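Long-range contact in cytochrome cL (Hyphomicrobium denitrificans, PDB 2D0W), which carries electrons through a covalently attached heme and probably serves as the electron acceptor for methanol dehydrogenase in periplasmic methanol oxidation: residues A[44-49]-A[160-166]. Sequence-based numbering, arbitrary orientation.
Sequences VAGCLP and AEKAQCK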
# COMPACT_ATOMS: atom_id res chain seq x y z
N VAL A 44 -3.27 1.23 10.61
CA VAL A 44 -3.86 0.28 11.57
C VAL A 44 -2.76 -0.73 11.86
O VAL A 44 -2.45 -1.59 11.00
CB VAL A 44 -5.13 -0.44 11.02
CG1 VAL A 44 -5.71 -1.41 12.06
CG2 VAL A 44 -6.19 0.53 10.53
N ALA A 45 -2.15 -0.65 13.05
CA ALA A 45 -1.02 -1.52 13.38
C ALA A 45 -1.33 -2.99 13.11
O ALA A 45 -0.45 -3.72 12.68
CB ALA A 45 -0.54 -1.32 14.81
N GLY A 46 -2.59 -3.39 13.30
CA GLY A 46 -2.97 -4.80 13.25
C GLY A 46 -2.82 -5.39 11.85
O GLY A 46 -2.59 -6.58 11.69
N CYS A 47 -2.93 -4.52 10.84
CA CYS A 47 -2.85 -4.92 9.43
C CYS A 47 -1.42 -5.00 8.87
O CYS A 47 -1.20 -5.52 7.78
CB CYS A 47 -3.65 -3.91 8.60
SG CYS A 47 -5.32 -3.79 9.23
N LEU A 48 -0.46 -4.48 9.64
CA LEU A 48 0.93 -4.33 9.16
C LEU A 48 1.75 -5.57 8.94
O LEU A 48 2.36 -5.68 7.86
CB LEU A 48 1.71 -3.27 9.97
CG LEU A 48 1.05 -1.89 9.95
CD1 LEU A 48 1.75 -0.97 10.92
CD2 LEU A 48 0.93 -1.27 8.54
N PRO A 49 1.79 -6.52 9.91
CA PRO A 49 2.52 -7.78 9.64
C PRO A 49 2.10 -8.48 8.34
O PRO A 49 2.95 -8.97 7.60
CB PRO A 49 2.18 -8.61 10.90
CG PRO A 49 1.86 -7.63 12.00
CD PRO A 49 1.20 -6.47 11.28
N ALA A 160 2.28 -5.40 16.80
CA ALA A 160 1.35 -5.33 15.67
C ALA A 160 0.65 -6.68 15.53
O ALA A 160 -0.57 -6.75 15.33
CB ALA A 160 2.12 -4.97 14.39
N GLU A 161 1.43 -7.75 15.66
CA GLU A 161 0.89 -9.11 15.51
C GLU A 161 -0.20 -9.46 16.52
O GLU A 161 -1.06 -10.26 16.21
CB GLU A 161 1.98 -10.16 15.53
CG GLU A 161 2.65 -10.36 14.18
CD GLU A 161 4.01 -11.03 14.29
OE1 GLU A 161 4.55 -11.38 13.21
OE2 GLU A 161 4.53 -11.20 15.45
N LYS A 162 -0.17 -8.84 17.69
CA LYS A 162 -1.20 -9.08 18.72
C LYS A 162 -2.47 -8.23 18.55
O LYS A 162 -3.46 -8.42 19.27
CB LYS A 162 -0.62 -8.88 20.13
CG LYS A 162 0.54 -9.77 20.47
CD LYS A 162 1.04 -9.49 21.89
CE LYS A 162 2.00 -10.57 22.40
NZ LYS A 162 3.43 -10.17 22.37
N ALA A 163 -2.45 -7.29 17.61
CA ALA A 163 -3.57 -6.42 17.39
C ALA A 163 -4.44 -6.91 16.24
O ALA A 163 -4.00 -7.74 15.39
CB ALA A 163 -3.09 -5.00 17.11
N GLN A 164 -5.66 -6.40 16.22
CA GLN A 164 -6.64 -6.81 15.22
C GLN A 164 -6.49 -5.95 13.99
O GLN A 164 -6.25 -4.76 14.08
CB GLN A 164 -8.07 -6.64 15.74
CG GLN A 164 -8.38 -7.42 17.00
CD GLN A 164 -9.87 -7.34 17.35
OE1 GLN A 164 -10.55 -6.36 17.02
NE2 GLN A 164 -10.37 -8.37 18.01
N CYS A 165 -6.63 -6.57 12.84
CA CYS A 165 -6.71 -5.81 11.63
C CYS A 165 -8.19 -5.65 11.37
O CYS A 165 -8.87 -6.59 11.00
CB CYS A 165 -6.02 -6.53 10.50
SG CYS A 165 -6.15 -5.65 8.92
N LYS A 166 -8.68 -4.45 11.63
CA LYS A 166 -10.08 -4.08 11.40
C LYS A 166 -10.05 -2.60 11.12
O LYS A 166 -9.13 -1.92 11.56
CB LYS A 166 -10.93 -4.37 12.65
CG LYS A 166 -10.61 -3.46 13.86
CD LYS A 166 -11.13 -4.00 15.18
CE LYS A 166 -12.67 -3.87 15.30
NZ LYS A 166 -13.20 -4.29 16.65
O HOH W 1 -2.00 -8.71 13.28
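A disulfide ties the C-terminal tail to the turn that leads into helix 48-58, a covalent cross-link near the protein surface. Cys47 SG and Cys165 SG lie 2.1 Å apart, and the chi3 of 98° is close to the 90° or so preferred by an unstrained disulfide. Next to the link the backbones come nearest, with Gly46 CA 4.2 Å from Cys165 CA. Glycine suits this place because a beta carbon would run into the carbonyl oxygen of Gln164; instead, Gly46 CA makes a nearly straight CA-H...O contact of 3.4 Å with Gln164 O. No direct hydrogen bond joins the segments, but water 1 bridges them, its O 2.7 Å from Gly46 O and 3.1 Å from Ala163 O, placed to donate to either, though more acceptors are in reach than it has protons. Pro49 suits the first turn of its helix, where its missing amide hydrogen costs no helical bond; Pro49 CD lies 3.6 Å from Ala160 CB, an approach the small alanine permits. Val44, its CA-to-CB bond toward the tail, covers the tail backbone by van der Waals contact. Helix 48-58 leads into the heme-binding Cys59, Cys62 and His63 and packs on helix 112-124, as the terminal helices of class I cytochromes c do; the disulfide ties the following extension back to this core. Tyr41, in a loop, touches both cysteines, and Cys165 touches Lys117, beside the meeting of helices 48-58, 112-124 and 149-161 around Leu48 and Trp152.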